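Local coordinates for protein CSE1 (Thermus thermophilus, PDB 4AN8) that forms the large subunit of the type I-E CRISPR Cascade ribonucleoprotein complex, part of a bacterial adaptive immune system against viruses and plasmids, at residues L204-P209 against A319-H324; E323-L328 against Y363-G368. All blocks are in the same frame, centred on the assembly; numbering follows the deposited sequence.

Contact 1 of 2, residues L204-P209 against A319-H324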
ATOM      1  N   LEU A 204       3.648   5.592  15.430  1.00 22.38           N
ATOM      2  CA  LEU A 204       3.377   4.678  16.552  1.00 22.38           C
ATOM      3  C   LEU A 204       2.422   3.507  16.199  1.00 22.38           C
ATOM      4  O   LEU A 204       2.613   2.372  16.664  1.00 22.38           O
ATOM      5  CB  LEU A 204       2.828   5.449  17.759  1.00 18.61           C
ATOM      6  CG  LEU A 204       3.811   6.389  18.476  1.00 18.61           C
ATOM      7  CD1 LEU A 204       3.087   7.300  19.483  1.00 18.61           C
ATOM      8  CD2 LEU A 204       4.932   5.598  19.156  1.00 18.61           C
ATOM      9  N   LEU A 205       1.393   3.803  15.395  1.00 19.77           N
ATOM     10  CA  LEU A 205       0.430   2.811  14.964  1.00 19.77           C
ATOM     11  C   LEU A 205       1.041   1.780  14.012  1.00 19.77           C
ATOM     12  O   LEU A 205       0.452   0.725  13.791  1.00 19.77           O
ATOM     13  CB  LEU A 205      -0.784   3.485  14.318  1.00 20.71           C
ATOM     14  CG  LEU A 205      -1.675   4.301  15.261  1.00 20.71           C
ATOM     15  CD1 LEU A 205      -2.504   5.321  14.497  1.00 20.71           C
ATOM     16  CD2 LEU A 205      -2.545   3.387  16.102  1.00 20.71           C
ATOM     17  N   ASN A 206       2.222   2.078  13.466  1.00 19.07           N
ATOM     18  CA  ASN A 206       2.893   1.156  12.544  1.00 19.07           C
ATOM     19  C   ASN A 206       4.164   0.562  13.136  1.00 19.07           C
ATOM     20  O   ASN A 206       4.840  -0.227  12.472  1.00 19.07           O
ATOM     21  CB  ASN A 206       3.223   1.846  11.210  1.00 18.26           C
ATOM     22  CG  ASN A 206       1.990   2.077  10.356  1.00 18.26           C
ATOM     23  OD1 ASN A 206       1.637   1.237   9.534  1.00 18.26           O
ATOM     24  ND2 ASN A 206       1.310   3.208  10.574  1.00 18.26           N
ATOM     25  N   LEU A 207       4.471   0.933  14.385  1.00 23.48           N
ATOM     26  CA  LEU A 207       5.673   0.421  15.051  1.00 23.48           C
ATOM     27  C   LEU A 207       5.428  -0.903  15.742  1.00 23.48           C
ATOM     28  O   LEU A 207       5.372  -0.971  16.965  1.00 23.48           O
ATOM     29  CB  LEU A 207       6.236   1.411  16.069  1.00 26.08           C
ATOM     30  CG  LEU A 207       7.130   2.528  15.554  1.00 26.08           C
ATOM     31  CD1 LEU A 207       7.494   3.436  16.718  1.00 26.08           C
ATOM     32  CD2 LEU A 207       8.377   1.957  14.921  1.00 26.08           C
ATOM     33  N   VAL A 208       5.307  -1.952  14.935  1.00 24.32           N
ATOM     34  CA  VAL A 208       5.084  -3.308  15.401  1.00 24.32           C
ATOM     35  C   VAL A 208       6.283  -3.800  16.231  1.00 24.32           C
ATOM     36  O   VAL A 208       7.446  -3.523  15.880  1.00 24.32           O
ATOM     37  CB  VAL A 208       4.838  -4.219  14.180  1.00 18.32           C
ATOM     38  CG1 VAL A 208       4.615  -5.703  14.596  1.00 18.32           C
ATOM     39  CG2 VAL A 208       3.649  -3.663  13.349  1.00 18.32           C
ATOM     40  N   PRO A 209       6.003  -4.505  17.346  1.00 24.49           N
ATOM     41  CA  PRO A 209       7.076  -4.978  18.236  1.00 24.49           C
ATOM     42  C   PRO A 209       8.181  -5.607  17.441  1.00 24.49           C
ATOM     43  O   PRO A 209       7.929  -6.420  16.548  1.00 24.49           O
ATOM     44  CB  PRO A 209       6.373  -6.002  19.133  1.00 23.69           C
ATOM     45  CG  PRO A 209       4.962  -5.355  19.307  1.00 23.69           C
ATOM     46  CD  PRO A 209       4.664  -4.675  17.951  1.00 23.69           C
ATOM     47  N   ALA A 319      -2.388  -7.974   8.174  1.00 18.30           N
ATOM     48  CA  ALA A 319      -1.114  -7.265   8.207  1.00 18.30           C
ATOM     49  C   ALA A 319      -0.770  -6.998   9.675  1.00 18.30           C
ATOM     50  O   ALA A 319      -1.665  -6.631  10.466  1.00 18.30           O
ATOM     51  CB  ALA A 319      -1.219  -5.943   7.432  1.00  6.21           C
ATOM     52  N   ALA A 320       0.510  -7.172  10.028  1.00 23.65           N
ATOM     53  CA  ALA A 320       0.991  -6.924  11.394  1.00 23.65           C
ATOM     54  C   ALA A 320       0.741  -5.478  11.863  1.00 23.65           C
ATOM     55  O   ALA A 320       0.341  -5.254  13.017  1.00 23.65           O
ATOM     56  CB  ALA A 320       2.504  -7.311  11.544  1.00 12.77           C
ATOM     57  N   THR A 321       0.956  -4.503  10.976  1.00 22.42           N
ATOM     58  CA  THR A 321       0.640  -3.114  11.316  1.00 22.42           C
ATOM     59  C   THR A 321      -0.809  -2.963  11.740  1.00 22.42           C
ATOM     60  O   THR A 321      -1.113  -2.222  12.668  1.00 22.42           O
ATOM     61  CB  THR A 321       0.947  -2.107  10.163  1.00 18.86           C
ATOM     62  OG1 THR A 321       0.197  -2.458   8.973  1.00 18.86           O
ATOM     63  CG2 THR A 321       2.475  -2.062   9.857  1.00 18.86           C
ATOM     64  N   LEU A 322      -1.715  -3.640  11.050  1.00 19.38           N
ATOM     65  CA  LEU A 322      -3.150  -3.545  11.380  1.00 19.38           C
ATOM     66  C   LEU A 322      -3.446  -4.295  12.689  1.00 19.38           C
ATOM     67  O   LEU A 322      -4.196  -3.823  13.531  1.00 19.38           O
ATOM     68  CB  LEU A 322      -4.018  -4.079  10.232  1.00 23.30           C
ATOM     69  CG  LEU A 322      -5.541  -4.169  10.479  1.00 23.30           C
ATOM     70  CD1 LEU A 322      -6.088  -2.805  10.866  1.00 23.30           C
ATOM     71  CD2 LEU A 322      -6.297  -4.706   9.269  1.00 23.30           C
ATOM     72  N   GLU A 323      -2.823  -5.445  12.879  1.00 24.85           N
ATOM     73  CA  GLU A 323      -2.972  -6.154  14.149  1.00 24.85           C
ATOM     74  C   GLU A 323      -2.475  -5.284  15.295  1.00 24.85           C
ATOM     75  O   GLU A 323      -3.130  -5.170  16.322  1.00 24.85           O
ATOM     76  CB  GLU A 323      -2.253  -7.501  14.132  1.00 47.97           C
ATOM     77  CG  GLU A 323      -2.557  -8.376  15.336  1.00 47.97           C
ATOM     78  CD  GLU A 323      -1.980  -9.793  15.212  1.00 47.97           C
ATOM     79  OE1 GLU A 323      -1.149 -10.031  14.308  1.00 47.97           O
ATOM     80  OE2 GLU A 323      -2.360 -10.674  16.017  1.00 47.97           O
ATOM     81  N   HIS A 324      -1.315  -4.661  15.105  1.00 21.34           N
ATOM     82  CA  HIS A 324      -0.698  -3.812  16.138  1.00 21.34           C
ATOM     83  C   HIS A 324      -1.538  -2.551  16.411  1.00 21.34           C
ATOM     84  O   HIS A 324      -1.803  -2.221  17.563  1.00 21.34           O
ATOM     85  CB  HIS A 324       0.729  -3.449  15.721  1.00 22.28           C
ATOM     86  CG  HIS A 324       1.316  -2.290  16.457  1.00 22.28           C
ATOM     87  ND1 HIS A 324       1.816  -2.391  17.737  1.00 22.28           N
ATOM     88  CD2 HIS A 324       1.511  -1.002  16.084  1.00 22.28           C
ATOM     89  CE1 HIS A 324       2.298  -1.224  18.116  1.00 22.28           C
ATOM     90  NE2 HIS A 324       2.126  -0.361  17.130  1.00 22.28           N
TER
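A buried histidine, His324, anchors the first turn of helix 320-333 to the end of helix 199-206 and the chain that leaves it, where Leu207 centres an inverse gamma turn. CG of His324 lies anti to the backbone N (chi1 163°), and the imidazole extends from its helix into the curl formed by Leu204 to Pro209. There NE2 donates to the backbone O of Leu204 at 2.8 Å; the bond is nearly straight, with an angle of 162° at the hydrogen, and it lies in both the ring plane and the carbonyl plane. Beside it at the ring edge, CD2 comes within 3.1 Å of Leu205 O. One face of the imidazole is covered by the turn itself: Val208 CA makes a CH-pi contact 4.1 Å from the ring centroid, and Leu207 O stands above the rim, 3.3 Å from CE1. Edge and face contacts together fix the rotation of the ring. Val208 also reaches the helix, its CG2 packing on the Thr321 backbone and on CB of His324, while its CG1 meets Ala320 CB at 4.0 Å. The hydroxyl of Thr321 turns instead to Phe192 O, and Asn206 ND2 binds Pro194 O and Thr202 O, so both residues are also tied to the strand 191-195 region. Asn206 OD1 is left buried without a polar partner, facing the methyl CG2 of Thr321 at 3.4 Å.

Contact 2 of 2, residues E323-L328 against Y363-G368; sequences EHAENL and YPLPSG
Ala325 and Glu326 of helix 320-333 pack against Leu365 and the Ser367-Gly368 backbone, in the loop that leads from the edge strand 354-364 of an antiparallel three-stranded sheet toward helix 372-403. Ala325 comes first: its CB points at the loop and meets CD1 of Leu365 at 4.1 Å, the one apolar side-chain contact of a small interface that buries 169 Å² in all. Leu365 holds CG anti to its backbone N (chi1 -153°), with CD1 turned to Ala325, while CD2 comes no nearer than 4.5 Å to CA of Glu326; Leu322, one turn earlier, also touches this leucine. At Glu326 the side chain bends at chi2 (-97°), which swings CD toward the loop. In the conformer described, one of two modelled, OE2 lies 3.4 Å from Ser367 O, an approach of two acceptors and not a bond. In this conformer OE2 instead accepts the backbone N-H of Leu370, farther along the chain. Ser367 itself is poorly ordered, with its hydroxyl and the N-H of Gly368 turned to Glu449. One helical turn past Ala325, the side chain of Gln329 adds a further polar tie, its NE2 donating to the backbone O of Leu365.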
ATOM      1  N   GLU A 323      -2.823  -5.445  12.879  1.00 24.85           N
ATOM      2  CA  GLU A 323      -2.972  -6.154  14.149  1.00 24.85           C
ATOM      3  C   GLU A 323      -2.475  -5.284  15.295  1.00 24.85           C
ATOM      4  O   GLU A 323      -3.130  -5.170  16.322  1.00 24.85           O
ATOM      5  CB  GLU A 323      -2.253  -7.501  14.132  1.00 47.97           C
ATOM      6  CG  GLU A 323      -2.557  -8.376  15.336  1.00 47.97           C
ATOM      7  CD  GLU A 323      -1.980  -9.793  15.212  1.00 47.97           C
ATOM      8  OE1 GLU A 323      -1.149 -10.031  14.308  1.00 47.97           O
ATOM      9  OE2 GLU A 323      -2.360 -10.674  16.017  1.00 47.97           O
ATOM     10  N   HIS A 324      -1.315  -4.661  15.105  1.00 21.34           N
ATOM     11  CA  HIS A 324      -0.698  -3.812  16.138  1.00 21.34           C
ATOM     12  C   HIS A 324      -1.538  -2.551  16.411  1.00 21.34           C
ATOM     13  O   HIS A 324      -1.803  -2.221  17.563  1.00 21.34           O
ATOM     14  CB  HIS A 324       0.729  -3.449  15.721  1.00 22.28           C
ATOM     15  CG  HIS A 324       1.316  -2.290  16.457  1.00 22.28           C
ATOM     16  ND1 HIS A 324       1.816  -2.391  17.737  1.00 22.28           N
ATOM     17  CD2 HIS A 324       1.511  -1.002  16.084  1.00 22.28           C
ATOM     18  CE1 HIS A 324       2.298  -1.224  18.116  1.00 22.28           C
ATOM     19  NE2 HIS A 324       2.126  -0.361  17.130  1.00 22.28           N
ATOM     20  N   ALA A 325      -1.975  -1.867  15.355  1.00 22.61           N
ATOM     21  CA  ALA A 325      -2.802  -0.675  15.522  1.00 22.61           C
ATOM     22  C   ALA A 325      -4.099  -1.021  16.269  1.00 22.61           C
ATOM     23  O   ALA A 325      -4.496  -0.322  17.205  1.00 22.61           O
ATOM     24  CB  ALA A 325      -3.118  -0.034  14.171  1.00 16.69           C
ATOM     25  N   GLU A 326      -4.739  -2.106  15.859  1.00 32.37           N
ATOM     26  CA  GLU A 326      -5.970  -2.554  16.505  0.50 32.37           C
ATOM     27  C   GLU A 326      -5.749  -2.751  18.010  1.00 32.37           C
ATOM     28  O   GLU A 326      -6.503  -2.219  18.828  1.00 32.37           O
ATOM     29  CB  GLU A 326      -6.477  -3.839  15.847  0.50 39.46           C
ATOM     30  CG  GLU A 326      -7.978  -4.050  15.943  0.50 39.46           C
ATOM     31  CD  GLU A 326      -8.387  -4.971  17.087  0.50 39.46           C
ATOM     32  OE1 GLU A 326      -7.506  -5.428  17.852  0.50 39.46           O
ATOM     33  OE2 GLU A 326      -9.597  -5.245  17.211  0.50 39.46           O
ATOM     34  N   ASN A 327      -4.710  -3.495  18.376  1.00 36.43           N
ATOM     35  CA  ASN A 327      -4.380  -3.718  19.780  1.00 36.43           C
ATOM     36  C   ASN A 327      -4.101  -2.398  20.518  1.00 36.43           C
ATOM     37  O   ASN A 327      -4.682  -2.120  21.574  1.00 36.43           O
ATOM     38  CB  ASN A 327      -3.199  -4.680  19.887  1.00 40.52           C
ATOM     39  CG  ASN A 327      -2.810  -4.979  21.320  1.00 40.52           C
ATOM     40  OD1 ASN A 327      -1.694  -4.666  21.745  1.00 40.52           O
ATOM     41  ND2 ASN A 327      -3.725  -5.597  22.076  1.00 40.52           N
ATOM     42  N   LEU A 328      -3.233  -1.572  19.949  1.00 29.55           N
ATOM     43  CA  LEU A 328      -3.005  -0.256  20.505  1.00 29.55           C
ATOM     44  C   LEU A 328      -4.318   0.522  20.693  1.00 29.55           C
ATOM     45  O   LEU A 328      -4.501   1.223  21.692  1.00 29.55           O
ATOM     46  CB  LEU A 328      -2.048   0.545  19.619  1.00 39.13           C
ATOM     47  CG  LEU A 328      -1.198   1.569  20.362  1.00 39.13           C
ATOM     48  CD1 LEU A 328      -0.305   0.853  21.394  1.00 39.13           C
ATOM     49  CD2 LEU A 328      -0.342   2.396  19.385  1.00 39.13           C
ATOM     50  N   TYR A 363     -10.011   3.864   4.981  1.00 24.01           N
ATOM     51  CA  TYR A 363     -11.116   3.172   5.644  1.00 24.01           C
ATOM     52  C   TYR A 363     -11.107   3.552   7.106  1.00 24.01           C
ATOM     53  O   TYR A 363     -10.064   3.913   7.645  1.00 24.01           O
ATOM     54  CB  TYR A 363     -10.974   1.658   5.529  1.00 26.24           C
ATOM     55  CG  TYR A 363     -11.005   1.164   4.116  1.00 26.24           C
ATOM     56  CD1 TYR A 363     -12.213   0.992   3.458  1.00 26.24           C
ATOM     57  CD2 TYR A 363      -9.831   0.899   3.425  1.00 26.24           C
ATOM     58  CE1 TYR A 363     -12.259   0.569   2.160  1.00 26.24           C
ATOM     59  CE2 TYR A 363      -9.861   0.466   2.111  1.00 26.24           C
ATOM     60  CZ  TYR A 363     -11.078   0.303   1.480  1.00 26.24           C
ATOM     61  OH  TYR A 363     -11.140  -0.135   0.178  1.00 26.24           O
ATOM     62  N   PRO A 364     -12.275   3.487   7.757  1.00 27.73           N
ATOM     63  CA  PRO A 364     -12.216   3.583   9.215  1.00 27.73           C
ATOM     64  C   PRO A 364     -11.431   2.398   9.750  1.00 27.73           C
ATOM     65  O   PRO A 364     -11.239   1.407   9.033  1.00 27.73           O
ATOM     66  CB  PRO A 364     -13.690   3.519   9.650  1.00 29.72           C
ATOM     67  CG  PRO A 364     -14.458   3.106   8.452  1.00 29.72           C
ATOM     68  CD  PRO A 364     -13.650   3.460   7.237  1.00 29.72           C
ATOM     69  N   LEU A 365     -10.941   2.517  10.975  1.00 28.69           N
ATOM     70  CA  LEU A 365     -10.297   1.409  11.659  1.00 28.69           C
ATOM     71  C   LEU A 365     -11.078   1.159  12.942  1.00 28.69           C
ATOM     72  O   LEU A 365     -10.791   1.745  13.986  1.00 28.69           O
ATOM     73  CB  LEU A 365      -8.838   1.737  11.970  1.00 33.84           C
ATOM     74  CG  LEU A 365      -7.940   0.519  12.073  1.00 33.84           C
ATOM     75  CD1 LEU A 365      -6.483   0.906  11.941  1.00 33.84           C
ATOM     76  CD2 LEU A 365      -8.191  -0.204  13.392  1.00 33.84           C
ATOM     77  N   PRO A 366     -12.092   0.300  12.858  1.00 36.78           N
ATOM     78  CA  PRO A 366     -13.078   0.063  13.928  1.00 36.78           C
ATOM     79  C   PRO A 366     -12.404  -0.483  15.184  1.00 36.78           C
ATOM     80  O   PRO A 366     -11.534  -1.329  15.061  1.00 36.78           O
ATOM     81  CB  PRO A 366     -14.002  -0.995  13.322  1.00 28.18           C
ATOM     82  CG  PRO A 366     -13.736  -0.927  11.807  1.00 28.18           C
ATOM     83  CD  PRO A 366     -12.292  -0.574  11.690  1.00 28.18           C
ATOM     84  N   SER A 367     -12.813  -0.035  16.363  1.00 87.36           N
ATOM     85  CA  SER A 367     -12.112  -0.392  17.595  1.00 87.36           C
ATOM     86  C   SER A 367     -12.041  -1.898  17.884  1.00 87.36           C
ATOM     87  O   SER A 367     -11.020  -2.393  18.364  1.00 87.36           O
ATOM     88  CB  SER A 367     -12.713   0.354  18.788  1.00 73.82           C
ATOM     89  OG  SER A 367     -14.121   0.207  18.823  1.00 73.82           O
ATOM     90  N   GLY A 368     -13.115  -2.624  17.597  1.00 40.62           N
ATOM     91  CA  GLY A 368     -13.157  -4.039  17.931  1.00 40.62           C
ATOM     92  C   GLY A 368     -13.040  -4.946  16.721  1.00 40.62           C
ATOM     93  O   GLY A 368     -13.558  -6.063  16.719  1.00 40.62           O
TER

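How the contacts relate
From the N terminus, helix 199-206 and its following turn come first, and contact 1 closes a loop of about 110 residues, containing strands 250-256 and 261-273, when the chain returns at helix 320-333. Contact 2 then closes a shorter loop through the hairpin of strands 342-351 and 354-364. The loops neither nest nor cross: they follow in sequence, overlapping at Glu323 and His324. Helix 320-333 therefore stands between the N-terminal part of the fold and the chain entering the C-terminal helices. The two contact centres lie 9 Å apart, and their packing is continuous: Leu205 O touches Ala325 CB at 3.7 Å, and Leu205 CD2 reaches Leu328 CD2 at 4.1 Å.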